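PDB 2X5N: 26S proteasome regulatory subunit rpn10 from Schizosaccharomyces pombe, which protects ubiquitin chains against disassembly by deubiquitinating enzymes and thereby promotes protein degradation. Local coordinates for residues 38-43 / 64-69; 98-101 / 106-109; 48-53 / 59-64. All coordinates share one frame; numbering follows the deposited sequence. Where two conformers were deposited one is given.

Contact 1 (38-43 / 64-69); sequences QKINDN and LTRDYG
Arg-66 and Ile-40 run past each other in opposite directions, the guanidinium lying over the aliphatic branches while its nitrogens reach the backbone beyond them. Ile-40 CG1 sits under the centre of the flat group, 3.8 Å from its plane, and CG2 comes within 3.5 Å of NH2 on Arg-66. A bend at chi3 (64°) turns the arginine chain over the isoleucine. Apolar carbons can pack on the flat face because the N-H groups point outward round its rim, where they find carbonyls. NH2 of Arg-66 donates to Ile-40 O at 2.9 Å, with the oxygen 21° out of the guanidinium plane. NH1 makes a weak bond to Asn-43 O (3.0 Å) and also donates to Asn-46 O. In the von Willebrand factor A fold, carbonyls at and just beyond the C-terminal end of helix 24-42, where the helical hydrogen bonding runs out, are taken up by the link between strand 60-63 and helix 68-75. That link is shaped by its own side chains: Thr-65 OG1 accepts from Asp-67 N at 3.0 Å, an ST turn, and Asp-67 is the N-cap of helix 68-75, its OD1 accepting from Gly-69 N from above the carboxylate plane.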
loop_
_atom_site.group_PDB
_atom_site.type_symbol
_atom_site.label_atom_id
_atom_site.label_comp_id
_atom_site.label_asym_id
_atom_site.label_seq_id
_atom_site.Cartn_x
_atom_site.Cartn_y
_atom_site.Cartn_z
ATOM N N GLN A 38 1.047 1.787 -12.817
ATOM C CA GLN A 38 1.527 3.169 -12.719
ATOM C C GLN A 38 3.052 3.171 -12.538
ATOM O O GLN A 38 3.778 3.888 -13.240
ATOM C CB GLN A 38 0.824 3.900 -11.564
ATOM C CG GLN A 38 1.148 5.397 -11.413
ATOM C CD GLN A 38 2.410 5.676 -10.607
ATOM O OE1 GLN A 38 2.498 5.336 -9.431
ATOM N NE2 GLN A 38 3.401 6.309 -11.243
ATOM N N LYS A 39 3.556 2.377 -11.590
ATOM C CA LYS A 39 4.986 2.328 -11.323
ATOM C C LYS A 39 5.770 1.791 -12.532
ATOM O O LYS A 39 6.774 2.360 -12.932
ATOM C CB LYS A 39 5.262 1.462 -10.095
ATOM C CG LYS A 39 4.604 1.978 -8.830
ATOM C CD LYS A 39 4.987 3.427 -8.551
ATOM C CE LYS A 39 4.287 3.938 -7.311
ATOM N NZ LYS A 39 4.338 5.424 -7.260
ATOM N N ILE A 40 5.305 0.697 -13.125
ATOM C CA ILE A 40 6.037 0.064 -14.202
ATOM C C ILE A 40 6.079 0.978 -15.416
ATOM O O ILE A 40 7.058 1.011 -16.158
ATOM C CB ILE A 40 5.402 -1.325 -14.533
ATOM C CG1 ILE A 40 6.162 -2.433 -13.819
ATOM C CG2 ILE A 40 5.362 -1.599 -16.042
ATOM C CD1 ILE A 40 6.264 -2.250 -12.388
ATOM N N ASN A 41 5.026 1.761 -15.596
ATOM C CA ASN A 41 4.968 2.671 -16.730
ATOM C C ASN A 41 5.700 4.002 -16.494
ATOM O O ASN A 41 5.898 4.759 -17.447
ATOM C CB ASN A 41 3.498 2.921 -17.119
ATOM C CG ASN A 41 2.822 1.672 -17.707
ATOM O OD1 ASN A 41 3.490 0.786 -18.247
ATOM N ND2 ASN A 41 1.501 1.608 -17.615
ATOM N N ASP A 42 6.100 4.288 -15.252
ATOM C CA ASP A 42 6.750 5.564 -14.932
ATOM C C ASP A 42 8.216 5.598 -15.338
ATOM O O ASP A 42 8.753 6.659 -15.664
ATOM C CB ASP A 42 6.613 5.910 -13.443
ATOM C CG ASP A 42 6.356 7.399 -13.209
ATOM O OD1 ASP A 42 5.491 7.963 -13.911
ATOM O OD2 ASP A 42 6.973 8.007 -12.296
ATOM N N ASN A 43 8.872 4.449 -15.265
ATOM C CA ASN A 43 10.295 4.347 -15.538
ATOM C C ASN A 43 10.566 2.884 -15.832
ATOM O O ASN A 43 10.067 2.024 -15.130
ATOM C CB ASN A 43 11.085 4.831 -14.323
ATOM C CG ASN A 43 12.579 4.891 -14.577
ATOM O OD1 ASN A 43 13.216 3.880 -14.863
ATOM N ND2 ASN A 43 13.146 6.081 -14.472
ATOM N N LEU A 64 10.815 -7.625 -5.294
ATOM C CA LEU A 64 10.699 -6.580 -6.292
ATOM C C LEU A 64 10.771 -7.155 -7.701
ATOM O O LEU A 64 11.644 -7.957 -8.028
ATOM C CB LEU A 64 11.797 -5.549 -6.059
ATOM C CG LEU A 64 11.593 -4.709 -4.790
ATOM C CD1 LEU A 64 12.889 -4.005 -4.393
ATOM C CD2 LEU A 64 10.491 -3.670 -4.930
ATOM N N THR A 65 9.830 -6.737 -8.528
ATOM C CA THR A 65 9.673 -7.304 -9.861
ATOM C C THR A 65 8.944 -6.345 -10.794
ATOM O O THR A 65 8.312 -5.399 -10.332
ATOM C CB THR A 65 8.865 -8.650 -9.768
ATOM O OG1 THR A 65 8.858 -9.314 -11.028
ATOM C CG2 THR A 65 7.425 -8.433 -9.312
ATOM N N ARG A 66 8.985 -6.637 -12.092
ATOM C CA ARG A 66 8.125 -5.994 -13.087
ATOM C C ARG A 66 7.088 -6.971 -13.663
ATOM O O ARG A 66 6.299 -6.605 -14.535
ATOM C CB ARG A 66 8.971 -5.393 -14.216
ATOM C CG ARG A 66 9.763 -4.187 -13.724
ATOM C CD ARG A 66 10.599 -3.541 -14.781
ATOM N NE ARG A 66 9.820 -2.957 -15.881
ATOM C CZ ARG A 66 9.354 -1.707 -15.910
ATOM N NH1 ARG A 66 9.489 -0.911 -14.879
ATOM N NH2 ARG A 66 8.729 -1.253 -16.986
ATOM N N ASP A 67 7.089 -8.197 -13.154
ATOM C CA ASP A 67 6.197 -9.250 -13.627
ATOM C C ASP A 67 4.955 -9.352 -12.725
ATOM O O ASP A 67 5.008 -9.933 -11.637
ATOM C CB ASP A 67 6.964 -10.580 -13.647
ATOM C CG ASP A 67 6.136 -11.728 -14.195
ATOM O OD1 ASP A 67 4.953 -11.520 -14.485
ATOM O OD2 ASP A 67 6.662 -12.843 -14.324
ATOM N N TYR A 68 3.840 -8.776 -13.166
ATOM C CA TYR A 68 2.638 -8.808 -12.338
ATOM C C TYR A 68 2.113 -10.232 -12.109
ATOM O O TYR A 68 1.440 -10.501 -11.133
ATOM C CB TYR A 68 1.540 -7.915 -12.919
ATOM C CG TYR A 68 0.438 -7.685 -11.916
ATOM C CD1 TYR A 68 0.686 -6.920 -10.789
ATOM C CD2 TYR A 68 -0.831 -8.235 -12.066
ATOM C CE1 TYR A 68 -0.280 -6.679 -9.843
ATOM C CE2 TYR A 68 -1.816 -8.008 -11.100
ATOM C CZ TYR A 68 -1.526 -7.235 -9.990
ATOM O OH TYR A 68 -2.458 -7.012 -9.003
ATOM N N GLY A 69 2.466 -11.155 -12.980
ATOM C CA GLY A 69 2.092 -12.536 -12.757
ATOM C C GLY A 69 2.621 -13.076 -11.441
ATOM O O GLY A 69 2.006 -13.926 -10.823
#

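Contact 2 (98-101 / 106-109); sequences KHRE and RQRI. With SO4 (sulfate ion), chain B.
Arg-100 and Gln-107 meet by stacking, with no hydrogen bond between them. The two side chains cross at about a right angle, yet their flat ends are nearly parallel, the guanidinium and amide planes lying 11° apart. NH1 of Arg-100 is 3.5 Å from Gln-107 CD, and Gln-107 CG lies over the centre of the guanidinium, 3.7 Å from its plane. Glutamine suits this place because its methylenes and amide can lie flat on the face while the N-H groups of the arginine, pointing outward in the plane, bond to backbone carbonyls.

Those bonds lie around the rim of the guanidinium: NE of Arg-100 donates to Gln-105 O and NH1 to Leu-97 O. Together they tie the loop to the end of helix 86-98 and to the residue just before Arg-106, and so fix the rotation of the group that Gln-107 covers. Arg-100 starts with CG between its backbone N and carbonyl carbon (chi1 75°), after which the chain is extended from CG to NE, which carries the charged end across to the strand.

Ionic contact is made by Arg-106, whose CB points away from the loop. It holds a sulfate, probably from the crystallisation liquor, by the edge of its guanidinium. NE of Arg-106 donates to sulfate O4 at 2.9 Å in an almost straight bond (177°), and NH2 of Arg-106 to sulfate O1, also at 2.9 Å. Leu-2 N is a further donor to the ion.

The contact bridges the loop after helix 86-98 and the start of strand 106-113. A helix returning through a loop to a parallel inner strand, here between 3-9 and 136-143, is the alpha/beta (Rossmann-like) topology of the von Willebrand factor A fold.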
loop_
_atom_site.group_PDB
_atom_site.type_symbol
_atom_site.label_atom_id
_atom_site.label_comp_id
_atom_site.label_asym_id
_atom_site.label_seq_id
_atom_site.Cartn_x
_atom_site.Cartn_y
_atom_site.Cartn_z
ATOM N N LYS A 98 15.399 -2.293 1.648
ATOM C CA LYS A 98 16.864 -2.281 1.756
ATOM C C LYS A 98 17.520 -3.343 0.904
ATOM O O LYS A 98 18.714 -3.256 0.611
ATOM C CB LYS A 98 17.305 -2.535 3.204
ATOM C CG LYS A 98 16.930 -1.434 4.142
ATOM C CD LYS A 98 17.574 -1.563 5.516
ATOM C CE LYS A 98 16.961 -0.526 6.422
ATOM N NZ LYS A 98 17.691 -0.389 7.700
ATOM N N HIS A 99 16.773 -4.373 0.546
ATOM C CA HIS A 99 17.317 -5.450 -0.253
ATOM C C HIS A 99 17.156 -5.166 -1.740
ATOM O O HIS A 99 17.511 -6.001 -2.562
ATOM C CB HIS A 99 16.650 -6.799 0.085
ATOM C CG HIS A 99 16.892 -7.268 1.492
ATOM N ND1 HIS A 99 15.896 -7.819 2.273
ATOM C CD2 HIS A 99 18.011 -7.273 2.256
ATOM C CE1 HIS A 99 16.391 -8.139 3.457
ATOM N NE2 HIS A 99 17.672 -7.818 3.472
ATOM N N ARG A 100 16.612 -4.005 -2.118
ATOM C CA ARG A 100 16.472 -3.706 -3.541
ATOM C C ARG A 100 17.836 -3.768 -4.201
ATOM O O ARG A 100 18.823 -3.260 -3.668
ATOM C CB ARG A 100 15.803 -2.343 -3.752
ATOM C CG ARG A 100 16.670 -1.123 -3.485
ATOM C CD ARG A 100 15.787 0.125 -3.350
ATOM N NE ARG A 100 16.583 1.336 -3.173
ATOM C CZ ARG A 100 17.207 1.664 -2.051
ATOM N NH1 ARG A 100 17.080 0.900 -0.974
ATOM N NH2 ARG A 100 17.940 2.765 -2.002
ATOM N N GLU A 101 17.910 -4.399 -5.360
ATOM C CA GLU A 101 19.190 -4.550 -6.015
ATOM C C GLU A 101 19.685 -3.203 -6.526
ATOM O O GLU A 101 20.836 -2.837 -6.287
ATOM C CB GLU A 101 19.086 -5.556 -7.157
ATOM C CG GLU A 101 20.285 -5.582 -8.075
ATOM C CD GLU A 101 21.578 -5.868 -7.355
ATOM O OE1 GLU A 101 22.592 -5.203 -7.679
ATOM O OE2 GLU A 101 21.586 -6.756 -6.473
ATOM N N ARG A 106 14.583 5.314 -5.495
ATOM C CA ARG A 106 13.936 5.851 -4.317
ATOM C C ARG A 106 13.076 4.774 -3.679
ATOM O O ARG A 106 12.775 3.759 -4.304
ATOM C CB ARG A 106 13.061 7.041 -4.709
ATOM C CG ARG A 106 13.806 8.189 -5.406
ATOM C CD ARG A 106 12.815 9.086 -6.111
ATOM N NE ARG A 106 13.404 10.146 -6.937
ATOM C CZ ARG A 106 13.757 11.339 -6.479
ATOM N NH1 ARG A 106 13.644 11.617 -5.186
ATOM N NH2 ARG A 106 14.251 12.246 -7.311
ATOM N N GLN A 107 12.664 5.004 -2.440
ATOM C CA GLN A 107 11.910 4.010 -1.692
ATOM C C GLN A 107 10.502 4.495 -1.393
ATOM O O GLN A 107 10.307 5.609 -0.905
ATOM C CB GLN A 107 12.628 3.685 -0.392
ATOM C CG GLN A 107 14.071 3.172 -0.588
ATOM C CD GLN A 107 14.710 2.845 0.741
ATOM O OE1 GLN A 107 14.366 1.856 1.351
ATOM N NE2 GLN A 107 15.613 3.685 1.204
ATOM N N ARG A 108 9.518 3.640 -1.710
ATOM C CA ARG A 108 8.122 3.998 -1.479
ATOM C C ARG A 108 7.342 2.788 -0.976
ATOM O O ARG A 108 7.572 1.656 -1.403
ATOM C CB ARG A 108 7.470 4.532 -2.764
ATOM C CG ARG A 108 5.970 4.905 -2.618
ATOM C CD ARG A 108 5.392 5.534 -3.904
ATOM N NE ARG A 108 6.003 6.836 -4.127
ATOM C CZ ARG A 108 5.650 7.955 -3.517
ATOM N NH1 ARG A 108 4.573 8.010 -2.752
ATOM N NH2 ARG A 108 6.385 9.034 -3.689
ATOM N N ILE A 109 6.375 3.066 -0.113
ATOM C CA ILE A 109 5.378 2.105 0.331
ATOM C C ILE A 109 4.007 2.600 -0.103
ATOM O O ILE A 109 3.691 3.768 0.081
ATOM C CB ILE A 109 5.400 1.969 1.880
ATOM C CG1 ILE A 109 6.748 1.382 2.297
ATOM C CG2 ILE A 109 4.211 1.130 2.356
ATOM C CD1 ILE A 109 6.970 1.390 3.790
HETATM S S SO4 B . 14.124 10.539 -10.771
HETATM O O1 SO4 B . 14.016 11.847 -10.126
HETATM O O2 SO4 B . 13.145 10.443 -11.870
HETATM O O3 SO4 B . 15.475 10.434 -11.303
HETATM O O4 SO4 B . 13.912 9.543 -9.762
#

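Contact 3 (48-53 / 59-64); sequences CGLMTI and QVLSTL
A beta hairpin forms this contact: strands 48-52 and 60-63 run antiparallel (174°), their axes 4.5 Å apart at closest approach. Leu-50 and Ser-62 are a hydrogen-bonded pair, Leu-50 N donating to Ser-62 O at 3.0 Å. Leu-50 O then accepts from both Ser-62 N and Leu-61 N, the second at 2.8 Å, which marks a classic beta bulge and shifts the register by one before Met-51 pairs with Val-60. In the von Willebrand factor A sheet this hairpin supplies the antiparallel edge strand, 60-63, beside the parallel strands.

Because the bulge turns Leu-61 toward the partner strand, its CD1 can meet Leu-50 CD2 (3.8 Å) and Thr-52 CG2 (3.7 Å). Helix 68-75 covers the two leucines, with Phe-71 and Met-75 on Leu-50 and Ala-74 on Leu-61. On the opposite face of the hairpin Met-51 CG rests against Val-60 CG2. Thr-52 N donates to Gln-59 O, and Thr-52 OG1, placed between its backbone N and carbonyl carbon (chi1 64°), accepts from Gln-59 N at 2.9 Å. At the far end Leu-64 CD2 packs on Gly-49 N; glycine suits this place, since Ser-62 O lies 3.4 Å from Gly-49 CA on the side a CB would take.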
loop_
_atom_site.group_PDB
_atom_site.type_symbol
_atom_site.label_atom_id
_atom_site.label_comp_id
_atom_site.label_asym_id
_atom_site.label_seq_id
_atom_site.Cartn_x
_atom_site.Cartn_y
_atom_site.Cartn_z
ATOM N N CYS A 48 8.249 -3.278 -8.276
ATOM C CA CYS A 48 7.283 -3.389 -7.196
ATOM C C CYS A 48 7.351 -4.712 -6.485
ATOM O O CYS A 48 7.532 -5.732 -7.149
ATOM C CB CYS A 48 5.835 -3.056 -7.562
ATOM S SG CYS A 48 5.543 -1.536 -8.390
ATOM N N GLY A 49 7.136 -4.711 -5.179
ATOM C CA GLY A 49 7.008 -5.937 -4.425
ATOM C C GLY A 49 5.661 -5.936 -3.720
ATOM O O GLY A 49 4.957 -4.912 -3.695
ATOM N N LEU A 50 5.310 -7.077 -3.152
ATOM C CA LEU A 50 3.992 -7.300 -2.595
ATOM C C LEU A 50 4.126 -7.902 -1.201
ATOM O O LEU A 50 4.841 -8.885 -1.000
ATOM C CB LEU A 50 3.171 -8.241 -3.479
ATOM C CG LEU A 50 1.749 -8.504 -3.014
ATOM C CD1 LEU A 50 0.927 -7.228 -3.047
ATOM C CD2 LEU A 50 1.082 -9.583 -3.867
ATOM N N MET A 51 3.413 -7.312 -0.252
ATOM C CA MET A 51 3.333 -7.805 1.107
ATOM C C MET A 51 1.897 -7.793 1.560
ATOM O O MET A 51 1.083 -7.014 1.072
ATOM C CB MET A 51 4.061 -6.867 2.085
ATOM C CG MET A 51 5.525 -6.998 2.119
ATOM S SD MET A 51 6.183 -5.834 3.319
ATOM C CE MET A 51 5.374 -6.304 4.828
ATOM N N THR A 52 1.594 -8.645 2.523
ATOM C CA THR A 52 0.373 -8.534 3.299
ATOM C C THR A 52 0.622 -7.843 4.635
ATOM O O THR A 52 1.760 -7.788 5.127
ATOM C CB THR A 52 -0.176 -9.918 3.645
ATOM O OG1 THR A 52 0.780 -10.578 4.495
ATOM C CG2 THR A 52 -0.443 -10.746 2.417
ATOM N N ILE A 53 -0.453 -7.334 5.250
ATOM C CA ILE A 53 -0.363 -6.850 6.625
ATOM C C ILE A 53 -1.358 -7.523 7.552
ATOM O O ILE A 53 -1.363 -7.250 8.740
ATOM C CB ILE A 53 -0.452 -5.329 6.748
ATOM C CG1 ILE A 53 -1.840 -4.824 6.350
ATOM C CG2 ILE A 53 0.605 -4.670 5.894
ATOM C CD1 ILE A 53 -2.143 -3.394 6.782
ATOM N N GLN A 59 3.504 -10.660 5.590
ATOM C CA GLN A 59 4.313 -11.592 4.829
ATOM C C GLN A 59 4.784 -10.939 3.547
ATOM O O GLN A 59 4.020 -10.255 2.910
ATOM C CB GLN A 59 3.475 -12.793 4.402
ATOM C CG GLN A 59 2.749 -13.509 5.479
ATOM C CD GLN A 59 3.677 -14.257 6.386
ATOM O OE1 GLN A 59 4.550 -14.998 5.924
ATOM N NE2 GLN A 59 3.477 -14.114 7.698
ATOM N N VAL A 60 6.029 -11.175 3.148
ATOM C CA VAL A 60 6.462 -10.780 1.829
ATOM C C VAL A 60 5.993 -11.855 0.834
ATOM O O VAL A 60 6.401 -13.010 0.922
ATOM C CB VAL A 60 7.991 -10.583 1.757
ATOM C CG1 VAL A 60 8.399 -10.230 0.331
ATOM C CG2 VAL A 60 8.439 -9.528 2.748
ATOM N N LEU A 61 5.105 -11.477 -0.072
ATOM C CA LEU A 61 4.574 -12.386 -1.093
ATOM C C LEU A 61 5.378 -12.397 -2.376
ATOM O O LEU A 61 5.496 -13.425 -3.022
ATOM C CB LEU A 61 3.128 -12.016 -1.421
ATOM C CG LEU A 61 2.097 -12.135 -0.302
ATOM C CD1 LEU A 61 0.677 -11.905 -0.862
ATOM C CD2 LEU A 61 2.211 -13.449 0.466
ATOM N N SER A 62 5.875 -11.237 -2.773
ATOM C CA SER A 62 6.715 -11.139 -3.950
ATOM C C SER A 62 7.801 -10.144 -3.697
ATOM O O SER A 62 7.534 -9.033 -3.225
ATOM C CB SER A 62 5.925 -10.670 -5.172
ATOM O OG SER A 62 6.789 -10.582 -6.303
ATOM N N THR A 63 9.029 -10.533 -4.015
ATOM C CA THR A 63 10.114 -9.574 -4.017
ATOM C C THR A 63 9.947 -8.626 -5.214
ATOM O O THR A 63 9.038 -8.777 -6.026
ATOM C CB THR A 63 11.476 -10.260 -4.040
ATOM O OG1 THR A 63 11.520 -11.173 -5.134
ATOM C CG2 THR A 63 11.722 -11.011 -2.713
ATOM N N LEU A 64 10.815 -7.625 -5.294
ATOM C CA LEU A 64 10.699 -6.580 -6.292
ATOM C C LEU A 64 10.771 -7.155 -7.701
ATOM O O LEU A 64 11.644 -7.957 -8.028
ATOM C CB LEU A 64 11.797 -5.549 -6.059
ATOM C CG LEU A 64 11.593 -4.709 -4.790
ATOM C CD1 LEU A 64 12.889 -4.005 -4.393
ATOM C CD2 LEU A 64 10.491 -3.670 -4.930
#

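How the contacts relate
Contact 3 is nested inside the loop that contact 1 closes: helix 24-42 leads into strand 47-52, and strand 60-63 leads through Leu-64, common to both contacts, toward helix 68-75. A probable hydrogen bond from Thr-65 N to Cys-48 O (2.9 Å) carries the pairing of contact 3 on into contact 1, while Cys-48 SG packs 3.5 Å from Lys-39 CB. Contact 2 comes later in the chain but touches both, through Arg-100 CB on Leu-64 CD1 at 3.4 Å, and meets contact 1 again where Lys-39 NZ lies 3.5 Å from Arg-108 CD. The contact centres lie about 12 to 13 Å apart. The sulfate held by Arg-106 is about 5 Å (nearest atoms) from the side chain of Asn-43 in contact 1.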